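PDB 6MVF: beta-galactosidase/beta-glucuronidase, which binds flavin mononucleotide and is a glycoside hydrolase of family 2, probably acting as a beta-glucuronidase of the human gut microbiome. Local coordinates for residues V570-A584 / V598-Y610. Numbering follows the deposited sequence.
Sequences VYQAYWAKDPMVHIA and VKVYSNQDTVTLY
V570 lays its CG2 methyl over one face of the Y601 ring, a CH-pi contact 3.6 Å from the ring centroid. The methyl is offset toward the rim, on the hydroxyl side. A584 CB meets the same ring obliquely at CE2, and the H582 ring, stacked on Y569, meets it obliquely at CD2. The phenol OH bonds to E515, which also forms a salt bridge with K599.

A second flat group is the side-chain amide of N603. D578 O lies in its plane, 2.8 Å from N603 ND2, in a nearly straight bond (166°). A576 O takes the second bond of N603 ND2 at 3.2 Å, tilted from that plane. N603 OD1 accepts from M580 N at 3.0 Å. N603 CG sits between the backbone N and the carbonyl carbon (chi1 55°), which turns the amide into the loop 576-580. With an alanine in place of N603, the carbonyls of A576 and D578 and the N-H of M580 would probably lose these partners, and the loop would be freer to shift.

Beyond the loop, S602 OG donates to M580 O in the carbonyl plane (2.8 Å). The same OG accepts from Q604 N, an ST turn. Strand 581-583 then pairs antiparallel with strand 596-602. H582 and Y601 are the hydrogen-bonded pair, and A584 N adds a bond to K599 O. On the face opposite Y601, V581 CG2 packs on V600 CG1 (3.6 Å), and I583 CG2 on V598 CG1 (3.7 Å).

The contact joins helix 566-575 and the loop after it to the antiparallel sheet of strands 581-583, 596-602 and 624-629. Apolar packing and backbone pairing bind the strands, while one asparagine amide ties down the connecting loop with three hydrogen bonds.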
loop_
_atom_site.group_PDB
_atom_site.type_symbol
_atom_site.label_atom_id
_atom_site.label_comp_id
_atom_site.label_asym_id
_atom_site.label_seq_id
_atom_site.Cartn_x
_atom_site.Cartn_y
_atom_site.Cartn_z
ATOM N N VAL A 570 -3.979 -24.128 26.952
ATOM C CA VAL A 570 -3.296 -24.362 28.221
ATOM C C VAL A 570 -2.130 -23.387 28.374
ATOM O O VAL A 570 -2.038 -22.640 29.353
ATOM C CB VAL A 570 -2.807 -25.818 28.317
ATOM C CG1 VAL A 570 -1.837 -25.974 29.514
ATOM C CG2 VAL A 570 -3.985 -26.800 28.402
ATOM N N TYR A 571 -1.217 -23.387 27.400
ATOM C CA TYR A 571 -0.054 -22.516 27.484
ATOM C C TYR A 571 -0.446 -21.052 27.421
ATOM O O TYR A 571 0.139 -20.226 28.130
ATOM C CB TYR A 571 0.943 -22.868 26.387
ATOM C CG TYR A 571 1.614 -24.135 26.771
ATOM C CD1 TYR A 571 2.362 -24.202 27.928
ATOM C CD2 TYR A 571 1.423 -25.288 26.050
ATOM C CE1 TYR A 571 2.947 -25.361 28.324
ATOM C CE2 TYR A 571 2.015 -26.464 26.433
ATOM C CZ TYR A 571 2.781 -26.496 27.567
ATOM O OH TYR A 571 3.377 -27.671 27.957
ATOM N N GLN A 572 -1.446 -20.713 26.607
ATOM C CA GLN A 572 -1.873 -19.325 26.537
ATOM C C GLN A 572 -2.340 -18.836 27.897
ATOM O O GLN A 572 -1.948 -17.750 28.340
ATOM C CB GLN A 572 -2.973 -19.137 25.500
ATOM C CG GLN A 572 -3.138 -17.676 25.148
ATOM C CD GLN A 572 -4.135 -17.437 24.038
ATOM O OE1 GLN A 572 -5.274 -17.918 24.091
ATOM N NE2 GLN A 572 -3.713 -16.678 23.014
ATOM N N ALA A 573 -3.156 -19.635 28.588
ATOM C CA ALA A 573 -3.562 -19.261 29.944
ATOM C C ALA A 573 -2.367 -19.201 30.911
ATOM O O ALA A 573 -2.350 -18.365 31.821
ATOM C CB ALA A 573 -4.644 -20.226 30.461
ATOM N N TYR A 574 -1.349 -20.049 30.727
ATOM C CA TYR A 574 -0.228 -20.048 31.663
ATOM C C TYR A 574 0.797 -18.963 31.362
ATOM O O TYR A 574 1.535 -18.570 32.268
ATOM C CB TYR A 574 0.471 -21.406 31.666
ATOM C CG TYR A 574 -0.023 -22.375 32.730
ATOM C CD1 TYR A 574 -1.117 -23.223 32.494
ATOM C CD2 TYR A 574 0.614 -22.455 33.964
ATOM C CE1 TYR A 574 -1.564 -24.112 33.470
ATOM C CE2 TYR A 574 0.172 -23.326 34.941
ATOM C CZ TYR A 574 -0.909 -24.154 34.689
ATOM O OH TYR A 574 -1.328 -25.012 35.680
ATOM N N TRP A 575 0.849 -18.463 30.125
ATOM C CA TRP A 575 1.898 -17.560 29.666
ATOM C C TRP A 575 1.399 -16.179 29.265
ATOM O O TRP A 575 2.062 -15.187 29.581
ATOM C CB TRP A 575 2.626 -18.165 28.459
ATOM C CG TRP A 575 3.366 -19.434 28.726
ATOM C CD1 TRP A 575 3.670 -19.988 29.948
ATOM C CD2 TRP A 575 3.890 -20.330 27.737
ATOM N NE1 TRP A 575 4.362 -21.166 29.769
ATOM C CE2 TRP A 575 4.508 -21.396 28.424
ATOM C CE3 TRP A 575 3.884 -20.336 26.341
ATOM C CZ2 TRP A 575 5.123 -22.437 27.763
ATOM C CZ3 TRP A 575 4.487 -21.372 25.692
ATOM C CH2 TRP A 575 5.096 -22.417 26.404
ATOM N N ALA A 576 0.279 -16.089 28.545
ATOM C CA ALA A 576 -0.134 -14.825 27.949
ATOM C C ALA A 576 -0.673 -13.884 29.011
ATOM O O ALA A 576 -1.202 -14.308 30.048
ATOM C CB ALA A 576 -1.200 -15.029 26.862
ATOM N N LYS A 577 -0.529 -12.587 28.746
ATOM C CA LYS A 577 -1.044 -11.585 29.665
ATOM C C LYS A 577 -2.389 -11.014 29.240
ATOM O O LYS A 577 -3.180 -10.634 30.113
ATOM C CB LYS A 577 -0.022 -10.454 29.842
ATOM C CG LYS A 577 1.264 -10.902 30.563
ATOM C CD LYS A 577 0.965 -11.830 31.748
ATOM C CE LYS A 577 2.220 -12.536 32.266
ATOM N NZ LYS A 577 3.068 -11.683 33.161
ATOM N N ASP A 578 -2.682 -10.953 27.937
ATOM C CA ASP A 578 -3.990 -10.471 27.505
ATOM C C ASP A 578 -5.061 -11.397 28.078
ATOM O O ASP A 578 -4.900 -12.626 28.024
ATOM C CB ASP A 578 -4.099 -10.416 25.977
ATOM C CG ASP A 578 -3.311 -9.244 25.347
ATOM O OD1 ASP A 578 -2.684 -8.442 26.080
ATOM O OD2 ASP A 578 -3.324 -9.130 24.094
ATOM N N PRO A 579 -6.121 -10.861 28.681
ATOM C CA PRO A 579 -7.131 -11.734 29.301
ATOM C C PRO A 579 -7.780 -12.656 28.279
ATOM O O PRO A 579 -8.127 -12.240 27.174
ATOM C CB PRO A 579 -8.141 -10.746 29.897
ATOM C CG PRO A 579 -7.339 -9.528 30.184
ATOM C CD PRO A 579 -6.235 -9.462 29.130
ATOM N N MET A 580 -7.914 -13.933 28.647
ATOM C CA MET A 580 -8.504 -14.920 27.756
ATOM C C MET A 580 -9.254 -15.958 28.584
ATOM O O MET A 580 -8.967 -16.175 29.767
ATOM C CB MET A 580 -7.439 -15.580 26.848
ATOM C CG MET A 580 -6.241 -16.234 27.578
ATOM S SD MET A 580 -6.660 -17.822 28.356
ATOM C CE MET A 580 -6.852 -18.935 26.960
ATOM N N VAL A 581 -10.231 -16.590 27.945
ATOM C CA VAL A 581 -10.976 -17.688 28.549
ATOM C C VAL A 581 -11.404 -18.625 27.426
ATOM O O VAL A 581 -11.950 -18.181 26.410
ATOM C CB VAL A 581 -12.176 -17.189 29.386
ATOM C CG1 VAL A 581 -13.219 -16.521 28.524
ATOM C CG2 VAL A 581 -12.786 -18.344 30.169
ATOM N N HIS A 582 -11.135 -19.923 27.607
ATOM C CA HIS A 582 -11.273 -20.917 26.544
ATOM C C HIS A 582 -11.911 -22.180 27.091
ATOM O O HIS A 582 -11.394 -22.780 28.045
ATOM C CB HIS A 582 -9.924 -21.261 25.918
ATOM C CG HIS A 582 -10.022 -22.227 24.780
ATOM N ND1 HIS A 582 -9.897 -23.593 24.947
ATOM C CD2 HIS A 582 -10.234 -22.026 23.459
ATOM C CE1 HIS A 582 -10.023 -24.189 23.778
ATOM N NE2 HIS A 582 -10.223 -23.261 22.858
ATOM N N ILE A 583 -13.026 -22.577 26.482
ATOM C CA ILE A 583 -13.671 -23.848 26.781
ATOM C C ILE A 583 -13.062 -24.928 25.893
ATOM O O ILE A 583 -13.139 -24.855 24.658
ATOM C CB ILE A 583 -15.193 -23.774 26.597
ATOM C CG1 ILE A 583 -15.792 -22.662 27.474
ATOM C CG2 ILE A 583 -15.798 -25.126 26.970
ATOM C CD1 ILE A 583 -17.204 -22.278 27.111
ATOM N N ALA A 584 -12.447 -25.923 26.530
ATOM C CA ALA A 584 -11.831 -27.045 25.847
ATOM C C ALA A 584 -12.890 -28.025 25.347
ATOM O O ALA A 584 -14.029 -28.055 25.827
ATOM C CB ALA A 584 -10.862 -27.761 26.782
ATOM N N VAL A 598 -16.763 -30.372 31.401
ATOM C CA VAL A 598 -16.491 -29.221 30.549
ATOM C C VAL A 598 -15.311 -28.481 31.161
ATOM O O VAL A 598 -15.429 -27.896 32.243
ATOM C CB VAL A 598 -17.714 -28.307 30.415
ATOM C CG1 VAL A 598 -17.358 -27.083 29.646
ATOM C CG2 VAL A 598 -18.884 -29.060 29.756
ATOM N N LYS A 599 -14.168 -28.517 30.496
ATOM C CA LYS A 599 -12.966 -27.910 31.042
ATOM C C LYS A 599 -12.769 -26.520 30.456
ATOM O O LYS A 599 -13.012 -26.302 29.267
ATOM C CB LYS A 599 -11.753 -28.780 30.752
ATOM C CG LYS A 599 -10.602 -28.557 31.697
ATOM C CD LYS A 599 -9.374 -29.264 31.185
ATOM C CE LYS A 599 -9.699 -30.638 30.653
ATOM N NZ LYS A 599 -8.618 -31.576 31.062
ATOM N N VAL A 600 -12.348 -25.575 31.302
ATOM C CA VAL A 600 -12.053 -24.208 30.886
ATOM C C VAL A 600 -10.619 -23.853 31.274
ATOM O O VAL A 600 -10.166 -24.135 32.390
ATOM C CB VAL A 600 -13.046 -23.182 31.476
ATOM C CG1 VAL A 600 -12.702 -21.807 30.985
ATOM C CG2 VAL A 600 -14.460 -23.516 31.085
ATOM N N TYR A 601 -9.906 -23.237 30.334
ATOM C CA TYR A 601 -8.608 -22.624 30.572
ATOM C C TYR A 601 -8.761 -21.107 30.588
ATOM O O TYR A 601 -9.467 -20.541 29.747
ATOM C CB TYR A 601 -7.616 -23.023 29.484
ATOM C CG TYR A 601 -7.486 -24.509 29.311
ATOM C CD1 TYR A 601 -7.367 -25.340 30.417
ATOM C CD2 TYR A 601 -7.491 -25.087 28.049
ATOM C CE1 TYR A 601 -7.233 -26.700 30.278
ATOM C CE2 TYR A 601 -7.370 -26.465 27.896
ATOM C CZ TYR A 601 -7.239 -27.258 29.024
ATOM O OH TYR A 601 -7.105 -28.621 28.911
ATOM N N SER A 602 -8.106 -20.451 31.545
ATOM C CA SER A 602 -8.187 -19.000 31.640
ATOM C C SER A 602 -6.986 -18.462 32.407
ATOM O O SER A 602 -6.486 -19.111 33.327
ATOM C CB SER A 602 -9.486 -18.562 32.320
ATOM O OG SER A 602 -9.558 -17.152 32.298
ATOM N N ASN A 603 -6.527 -17.273 32.018
ATOM C CA ASN A 603 -5.577 -16.555 32.850
ATOM C C ASN A 603 -6.269 -15.636 33.855
ATOM O O ASN A 603 -5.598 -14.919 34.596
ATOM C CB ASN A 603 -4.544 -15.789 31.995
ATOM C CG ASN A 603 -5.164 -14.857 30.994
ATOM O OD1 ASN A 603 -6.338 -14.477 31.095
ATOM N ND2 ASN A 603 -4.367 -14.462 30.015
ATOM N N GLN A 604 -7.589 -15.655 33.906
ATOM C CA GLN A 604 -8.324 -15.157 35.051
ATOM C C GLN A 604 -8.416 -16.258 36.094
ATOM O O GLN A 604 -8.190 -17.437 35.805
ATOM C CB GLN A 604 -9.726 -14.719 34.637
ATOM C CG GLN A 604 -9.748 -13.950 33.347
ATOM C CD GLN A 604 -9.090 -12.586 33.454
ATOM O OE1 GLN A 604 -9.767 -11.574 33.609
ATOM N NE2 GLN A 604 -7.772 -12.551 33.339
ATOM N N ASP A 605 -8.752 -15.876 37.320
ATOM C CA ASP A 605 -8.796 -16.862 38.387
ATOM C C ASP A 605 -10.207 -17.296 38.761
ATOM O O ASP A 605 -10.362 -18.232 39.551
ATOM C CB ASP A 605 -8.074 -16.328 39.622
ATOM C CG ASP A 605 -6.615 -16.041 39.358
ATOM O OD1 ASP A 605 -5.970 -16.857 38.645
ATOM O OD2 ASP A 605 -6.127 -14.993 39.859
ATOM N N THR A 606 -11.238 -16.670 38.210
ATOM C CA THR A 606 -12.601 -17.049 38.532
ATOM C C THR A 606 -13.384 -17.190 37.243
ATOM O O THR A 606 -13.375 -16.283 36.406
ATOM C CB THR A 606 -13.267 -16.044 39.460
ATOM O OG1 THR A 606 -12.521 -15.984 40.689
ATOM C CG2 THR A 606 -14.697 -16.486 39.764
ATOM N N VAL A 607 -14.030 -18.346 37.088
ATOM C CA VAL A 607 -14.793 -18.702 35.906
ATOM C C VAL A 607 -16.169 -19.128 36.381
ATOM O O VAL A 607 -16.289 -19.908 37.336
ATOM C CB VAL A 607 -14.109 -19.830 35.097
ATOM C CG1 VAL A 607 -15.080 -20.464 34.067
ATOM C CG2 VAL A 607 -12.840 -19.315 34.410
ATOM N N THR A 608 -17.203 -18.594 35.739
ATOM C CA THR A 608 -18.569 -19.065 35.923
ATOM C C THR A 608 -19.021 -19.708 34.628
ATOM O O THR A 608 -18.906 -19.095 33.568
ATOM C CB THR A 608 -19.520 -17.930 36.316
ATOM O OG1 THR A 608 -19.281 -17.558 37.676
ATOM C CG2 THR A 608 -20.958 -18.372 36.191
ATOM N N LEU A 609 -19.522 -20.942 34.716
ATOM C CA LEU A 609 -19.991 -21.687 33.558
ATOM C C LEU A 609 -21.513 -21.654 33.473
ATOM O O LEU A 609 -22.209 -21.764 34.484
ATOM C CB LEU A 609 -19.512 -23.138 33.609
ATOM C CG LEU A 609 -19.738 -23.874 32.283
ATOM C CD1 LEU A 609 -19.019 -23.155 31.097
ATOM C CD2 LEU A 609 -19.315 -25.329 32.409
ATOM N N TYR A 610 -22.027 -21.519 32.257
ATOM C CA TYR A 610 -23.460 -21.552 32.014
ATOM C C TYR A 610 -23.799 -22.609 30.974
ATOM O O TYR A 610 -23.045 -22.831 30.019
ATOM C CB TYR A 610 -23.985 -20.202 31.527
ATOM C CG TYR A 610 -23.898 -19.100 32.536
ATOM C CD1 TYR A 610 -22.815 -18.218 32.541
ATOM C CD2 TYR A 610 -24.906 -18.922 33.473
ATOM C CE1 TYR A 610 -22.732 -17.196 33.464
ATOM C CE2 TYR A 610 -24.833 -17.902 34.407
ATOM C CZ TYR A 610 -23.742 -17.044 34.395
ATOM O OH TYR A 610 -23.688 -16.035 35.313
HETATM O O HOH W 1 -14.560 -29.678 27.756
#